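Local coordinates for rhamnosidase B (Bacillus sp., PDB 2OKX), which hydrolyses terminal alpha-L-rhamnose residues from rhamnosides as a glycoside hydrolase of family 78, probably with inversion of the anomeric configuration, at residues Glu809-Glu812 with Thr818-Leu821; Met803-Tyr808 with Gly869-Ser874; Phe539-Ser542 with Leu546-Thr549. One frame throughout, in Å; residues are numbered along the deposited sequence. Where two conformers were deposited one is given.

Interaction 1: residues Glu809-Glu812 with Thr818-Leu821; sequences EALE and TLML
Leu811 makes the apolar part of this contact with both of its methyl groups, each against a different residue of 818-821. Its CD2 meets CD2 of Leu819 at 3.6 Å, methyl to methyl, with the two side chains crossing at about a right angle. Its other branch lies against backbone: CD1 of Leu811 comes to 3.6 Å from CA of Met820, and the same methyl is 3.9 Å from CB of Met820. With CG turned opposite the carbonyl carbon (chi1 -67°) and an extended chi2, Leu811 sends one methyl to Leu819 CD2 and the other to the backbone of Met820.

The two segments belong to consecutive helices, 801-813 and 817-833, joined by a short connection, so the contact packs the two helices against each other close to the turn between them. The nearest CA atoms, those of Leu811 and Met820, are 6.4 Å apart, a close backbone approach. Both helices lie in the six-hairpin glycosidase domain, whose relatives form an alpha/alpha barrel.

Contacts between a methyl and polar atoms form the second group. Met820 is extended through chi2 and then bends at chi3 (-65°), which carries CE back toward the first helix. There CE lies 4.0 Å from the backbone N of Glu812 and, at the same distance, from OE2 of Glu812. These are van der Waals contacts; the carboxylate has its polar partners outside the pair, OE2 bonding to Ser875 and Gln817 and OE1 forming a salt bridge with Lys880.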
# COMPACT_ATOMS: atom_id res chain seq x y z
N GLU A 809 9.39 -22.93 -4.67
CA GLU A 809 10.80 -22.95 -5.03
C GLU A 809 11.39 -24.26 -4.50
O GLU A 809 12.26 -24.86 -5.14
CB GLU A 809 11.54 -21.75 -4.42
CG GLU A 809 11.30 -20.43 -5.16
CD GLU A 809 12.16 -19.29 -4.62
OE1 GLU A 809 11.91 -18.83 -3.48
OE2 GLU A 809 13.08 -18.86 -5.33
N ALA A 810 10.90 -24.70 -3.35
CA ALA A 810 11.36 -25.94 -2.74
C ALA A 810 10.88 -27.14 -3.57
O ALA A 810 11.64 -28.08 -3.79
CB ALA A 810 10.84 -26.06 -1.30
N LEU A 811 9.63 -27.10 -4.03
CA LEU A 811 9.09 -28.19 -4.83
C LEU A 811 9.84 -28.29 -6.16
O LEU A 811 10.03 -29.39 -6.69
CB LEU A 811 7.59 -28.00 -5.09
CG LEU A 811 6.66 -28.12 -3.87
CD1 LEU A 811 5.22 -27.85 -4.29
CD2 LEU A 811 6.78 -29.51 -3.26
N GLU A 812 10.27 -27.16 -6.70
CA GLU A 812 11.02 -27.14 -7.95
C GLU A 812 12.37 -27.82 -7.71
O GLU A 812 12.80 -28.66 -8.49
CB GLU A 812 11.23 -25.70 -8.43
CG GLU A 812 12.17 -25.57 -9.62
CD GLU A 812 11.63 -26.23 -10.88
OE1 GLU A 812 12.44 -26.51 -11.79
OE2 GLU A 812 10.41 -26.46 -10.98
N THR A 818 4.36 -31.53 -10.32
CA THR A 818 2.95 -31.90 -10.31
C THR A 818 2.29 -31.49 -9.00
O THR A 818 1.15 -31.01 -8.99
CB THR A 818 2.78 -33.42 -10.54
OG1 THR A 818 3.26 -33.76 -11.85
CG2 THR A 818 1.30 -33.81 -10.44
N LEU A 819 3.00 -31.68 -7.89
CA LEU A 819 2.48 -31.31 -6.58
C LEU A 819 2.32 -29.79 -6.53
O LEU A 819 1.39 -29.27 -5.91
CB LEU A 819 3.45 -31.74 -5.48
CG LEU A 819 2.97 -31.45 -4.06
CD1 LEU A 819 1.71 -32.26 -3.77
CD2 LEU A 819 4.07 -31.80 -3.06
N MET A 820 3.24 -29.09 -7.19
CA MET A 820 3.20 -27.63 -7.25
C MET A 820 1.92 -27.21 -7.98
O MET A 820 1.19 -26.34 -7.50
CB MET A 820 4.43 -27.10 -7.99
CG MET A 820 4.52 -25.58 -8.05
SD MET A 820 5.67 -25.00 -9.34
CE MET A 820 7.23 -25.62 -8.71
N LEU A 821 1.65 -27.83 -9.12
CA LEU A 821 0.45 -27.50 -9.88
C LEU A 821 -0.82 -27.77 -9.10
O LEU A 821 -1.75 -26.96 -9.11
CB LEU A 821 0.40 -28.29 -11.20
CG LEU A 821 1.39 -27.88 -12.29
CD1 LEU A 821 1.01 -28.58 -13.59
CD2 LEU A 821 1.36 -26.37 -12.47

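Interaction 2: residues Met803-Tyr808 with Gly869-Ser874; sequences MSFFYY and GYFLGS
Phe871 meets Phe805 with its edge and Tyr808 with a face. Toward Phe805, CE1 of Phe871 stands over the centre of the Phe805 ring, 3.6 Å above its plane. The ring planes are inclined at 66° with centroids 4.8 Å apart, an edge-to-face (T-shaped) pair. Toward Tyr808 the roles change, because Phe871 now offers a face. CB of Tyr808 sits 3.5 Å from the centroid of the Phe871 ring and 11° off its normal, a nearly axial CH-pi contact. The Tyr808 ring follows with its edge toward that face, at 85° between planes, and CD2 of Tyr808 is 3.9 Å from CD1 of Phe871.

Tyr870 reaches the group from the other side of Phe871: its CD2 is 3.6 Å above the face turned away from Tyr808 CB, so Phe871 is covered on both faces. Against Phe805, the Tyr870 ring is nearly parallel but slid so far that there is little overlap; the closest atoms are CZ of Phe805 and CD2 of Tyr870, at 3.7 Å. The first torsions fit these positions. CG of Phe871 is opposite its carbonyl carbon, sending the ring across to helix 801-813, whereas Tyr870 has CG opposite its backbone N, a torsion that goes with its ring lying over the Phe871 face.

The helix segments run in nearly the same direction, their axes 11.1 Å apart, and the four rings bridge that separation within the six-hairpin glycosidase domain. Chemically the contact is aromatic and dispersive, with rings meeting at several inclinations rather than in one stack; the Tyr808 hydroxyl has its polar partner beyond it, in Asp823, leaving the hydrocarbon part of the residue to pack against Phe871.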
# COMPACT_ATOMS: atom_id res chain seq x y z
N MET A 803 4.25 -17.17 1.40
CA MET A 803 5.01 -18.31 1.86
C MET A 803 4.93 -19.43 0.82
O MET A 803 5.87 -20.19 0.64
CB MET A 803 4.47 -18.79 3.21
CG MET A 803 5.27 -19.91 3.87
SD MET A 803 7.00 -19.49 4.22
CE MET A 803 7.82 -20.94 3.52
N SER A 804 3.79 -19.51 0.13
CA SER A 804 3.61 -20.53 -0.91
C SER A 804 4.71 -20.39 -1.96
O SER A 804 5.17 -21.39 -2.52
CB SER A 804 2.25 -20.38 -1.59
OG SER A 804 1.19 -20.85 -0.76
N PHE A 805 5.13 -19.16 -2.23
CA PHE A 805 6.17 -18.91 -3.23
C PHE A 805 7.45 -19.67 -2.87
O PHE A 805 8.04 -20.34 -3.72
CB PHE A 805 6.47 -17.41 -3.32
CG PHE A 805 7.28 -17.01 -4.53
CD1 PHE A 805 8.59 -17.45 -4.69
CD2 PHE A 805 6.72 -16.19 -5.50
CE1 PHE A 805 9.34 -17.07 -5.80
CE2 PHE A 805 7.46 -15.80 -6.62
CZ PHE A 805 8.78 -16.24 -6.77
N PHE A 806 7.87 -19.55 -1.62
CA PHE A 806 9.07 -20.23 -1.16
C PHE A 806 8.85 -21.74 -1.20
O PHE A 806 9.76 -22.50 -1.53
CB PHE A 806 9.41 -19.77 0.27
CG PHE A 806 9.77 -18.31 0.36
CD1 PHE A 806 10.90 -17.82 -0.28
CD2 PHE A 806 8.96 -17.42 1.07
CE1 PHE A 806 11.23 -16.46 -0.22
CE2 PHE A 806 9.28 -16.06 1.14
CZ PHE A 806 10.41 -15.58 0.49
N TYR A 807 7.63 -22.16 -0.90
CA TYR A 807 7.29 -23.58 -0.92
C TYR A 807 7.43 -24.14 -2.34
O TYR A 807 7.94 -25.25 -2.54
CB TYR A 807 5.85 -23.77 -0.41
CG TYR A 807 5.33 -25.19 -0.46
CD1 TYR A 807 6.08 -26.26 0.05
CD2 TYR A 807 4.09 -25.47 -1.01
CE1 TYR A 807 5.58 -27.56 0.02
CE2 TYR A 807 3.58 -26.76 -1.05
CZ TYR A 807 4.33 -27.80 -0.53
OH TYR A 807 3.82 -29.07 -0.56
N TYR A 808 7.00 -23.36 -3.33
CA TYR A 808 7.10 -23.79 -4.72
C TYR A 808 8.57 -23.85 -5.17
O TYR A 808 8.94 -24.72 -5.95
CB TYR A 808 6.30 -22.85 -5.64
CG TYR A 808 4.81 -22.83 -5.35
CD1 TYR A 808 4.19 -23.87 -4.65
CD2 TYR A 808 4.01 -21.77 -5.78
CE1 TYR A 808 2.81 -23.85 -4.38
CE2 TYR A 808 2.63 -21.74 -5.53
CZ TYR A 808 2.04 -22.78 -4.83
OH TYR A 808 0.68 -22.76 -4.58
N GLY A 869 2.54 -16.44 -11.63
CA GLY A 869 3.07 -15.63 -12.71
C GLY A 869 4.53 -15.92 -13.00
O GLY A 869 5.03 -15.62 -14.08
N TYR A 870 5.21 -16.50 -12.02
CA TYR A 870 6.62 -16.84 -12.17
C TYR A 870 6.81 -18.34 -12.43
O TYR A 870 7.49 -18.72 -13.37
CB TYR A 870 7.39 -16.45 -10.91
CG TYR A 870 8.82 -16.99 -10.85
CD1 TYR A 870 9.84 -16.42 -11.62
CD2 TYR A 870 9.14 -18.05 -10.01
CE1 TYR A 870 11.15 -16.90 -11.55
CE2 TYR A 870 10.44 -18.54 -9.93
CZ TYR A 870 11.44 -17.96 -10.70
OH TYR A 870 12.73 -18.44 -10.60
N PHE A 871 6.20 -19.18 -11.59
CA PHE A 871 6.38 -20.62 -11.74
C PHE A 871 5.81 -21.30 -12.97
O PHE A 871 6.39 -22.28 -13.44
CB PHE A 871 5.89 -21.35 -10.48
CG PHE A 871 6.70 -21.03 -9.25
CD1 PHE A 871 6.31 -20.02 -8.38
CD2 PHE A 871 7.90 -21.69 -9.02
CE1 PHE A 871 7.11 -19.66 -7.31
CE2 PHE A 871 8.71 -21.34 -7.95
CZ PHE A 871 8.32 -20.32 -7.09
N LEU A 872 4.70 -20.81 -13.50
CA LEU A 872 4.13 -21.44 -14.68
C LEU A 872 5.07 -21.28 -15.87
O LEU A 872 5.29 -22.23 -16.63
CB LEU A 872 2.74 -20.85 -15.00
CG LEU A 872 1.68 -21.16 -13.94
CD1 LEU A 872 0.34 -20.52 -14.30
CD2 LEU A 872 1.53 -22.68 -13.81
N GLY A 873 5.65 -20.10 -16.03
CA GLY A 873 6.58 -19.89 -17.13
C GLY A 873 7.95 -20.52 -16.88
O GLY A 873 8.59 -21.00 -17.82
N SER A 874 8.39 -20.54 -15.63
CA SER A 874 9.71 -21.10 -15.30
C SER A 874 9.73 -22.60 -15.05
O SER A 874 10.49 -23.34 -15.69
CB SER A 874 10.30 -20.37 -14.09
OG SER A 874 9.53 -20.58 -12.92

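Interaction 3: residues Phe539-Ser542 with Leu546-Thr549; sequences FRCS and LNAT
A tight strand-to-helix connection, in which strand 538-541 turns directly into helix 544-559, is clasped here by one asparagine side chain. The amide of Asn547 grips the backbone of Cys541 at two points. Its oxygen accepts from the strand: Cys541 N to Asn547 OD1 is 2.7 Å, with the N-H lying in the plane of the amide carbonyl and directed at a lone pair. The amide nitrogen donates in return, Asn547 ND2 to Cys541 O being 3.0 Å, with that oxygen tilted 20° out of the amide plane. Both bonds are somewhat bent, near 147° at the hydrogen, yet together they fix the rotation of the amide, since its two ends need different partners. CG of Asn547 lies opposite the carbonyl carbon (chi1 -68°), which brings the amide alongside the strand.

A water adds a second link, donating to Phe539 O at 2.7 Å and to Asn547 O at 3.2 Å, so two strand residues are tied to the same helix residue. The apolar part is smaller: SG of Cys541 touches CB of Leu546 at 3.9 Å. Within the helix, the Thr549 hydroxyl donates to the carbonyl O of Leu546, 2.7 Å from OG1 to O.

Strand 538-541 is an outermost strand of a five-stranded mixed sheet and pairs with strand 900-906, where Arg540 also forms a salt bridge with Glu902. On the helical side, Leu546 packs on Leu821 of helix 817-833, while Phe539 and Thr549 both meet Leu872 of helix 868-876, placing the connection between the sheet and the helical domain.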
# COMPACT_ATOMS: atom_id res chain seq x y z
N PHE A 539 1.51 -16.71 -20.83
CA PHE A 539 1.42 -18.12 -20.51
C PHE A 539 -0.01 -18.61 -20.66
O PHE A 539 -0.94 -17.97 -20.17
CB PHE A 539 1.87 -18.40 -19.07
CG PHE A 539 1.69 -19.85 -18.67
CD1 PHE A 539 2.69 -20.78 -18.91
CD2 PHE A 539 0.48 -20.28 -18.12
CE1 PHE A 539 2.49 -22.13 -18.61
CE2 PHE A 539 0.27 -21.62 -17.82
CZ PHE A 539 1.28 -22.55 -18.06
N ARG A 540 -0.18 -19.73 -21.35
CA ARG A 540 -1.49 -20.36 -21.52
C ARG A 540 -1.23 -21.85 -21.64
O ARG A 540 -0.20 -22.26 -22.19
CB ARG A 540 -2.20 -19.89 -22.80
CG ARG A 540 -2.58 -18.43 -22.82
CD ARG A 540 -3.40 -18.09 -24.07
NE ARG A 540 -2.90 -18.78 -25.26
CZ ARG A 540 -3.49 -19.85 -25.80
NH1 ARG A 540 -2.99 -20.43 -26.88
NH2 ARG A 540 -4.61 -20.33 -25.27
N CYS A 541 -2.14 -22.66 -21.12
CA CYS A 541 -1.98 -24.10 -21.20
C CYS A 541 -3.34 -24.79 -21.30
O CYS A 541 -4.38 -24.13 -21.28
CB CYS A 541 -1.20 -24.62 -19.99
SG CYS A 541 -2.06 -24.56 -18.41
N SER A 542 -3.32 -26.12 -21.41
CA SER A 542 -4.54 -26.90 -21.53
C SER A 542 -5.46 -26.83 -20.31
O SER A 542 -6.63 -27.20 -20.38
CB SER A 542 -4.19 -28.37 -21.82
OG SER A 542 -3.42 -28.91 -20.76
N LEU A 546 -5.44 -23.05 -14.42
CA LEU A 546 -4.10 -22.50 -14.32
C LEU A 546 -4.00 -21.21 -15.12
O LEU A 546 -3.34 -20.26 -14.69
CB LEU A 546 -3.07 -23.52 -14.82
CG LEU A 546 -2.90 -24.74 -13.90
CD1 LEU A 546 -1.87 -25.72 -14.51
CD2 LEU A 546 -2.44 -24.28 -12.52
N ASN A 547 -4.65 -21.15 -16.28
CA ASN A 547 -4.63 -19.94 -17.11
C ASN A 547 -5.21 -18.76 -16.33
O ASN A 547 -4.69 -17.65 -16.40
CB ASN A 547 -5.44 -20.12 -18.39
CG ASN A 547 -4.81 -21.11 -19.33
OD1 ASN A 547 -3.64 -21.45 -19.19
ND2 ASN A 547 -5.59 -21.56 -20.32
N ALA A 548 -6.29 -19.03 -15.60
CA ALA A 548 -6.93 -17.98 -14.82
C ALA A 548 -6.05 -17.55 -13.65
O ALA A 548 -6.02 -16.37 -13.30
CB ALA A 548 -8.29 -18.47 -14.30
N THR A 549 -5.32 -18.49 -13.05
CA THR A 549 -4.46 -18.14 -11.92
C THR A 549 -3.32 -17.26 -12.43
O THR A 549 -2.87 -16.36 -11.72
CB THR A 549 -3.86 -19.39 -11.20
OG1 THR A 549 -2.91 -20.04 -12.05
CG2 THR A 549 -4.97 -20.37 -10.83
O HOH W 1 -3.31 -17.26 -19.21

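In the fold
Along the chain interaction 3 comes first, and interaction 1 then falls between the two segments of interaction 2. Interactions 1 and 2 share helix 801-813 and have centres about 8 Å apart; they touch directly, Met820 SD lying 3.8 Å from Phe871 CB. Interaction 3 lies about 14 Å from interaction 2 and 16 Å from interaction 1, centre to centre. Leu872 joins it to interaction 2, and Leu821 CD2 meets Leu546 CD1 at 3.9 Å to join it to interaction 1. All six segments fall in the six-hairpin glycosidase domain, and together the contacts connect packed helices to the edge strand of the neighbouring sheet.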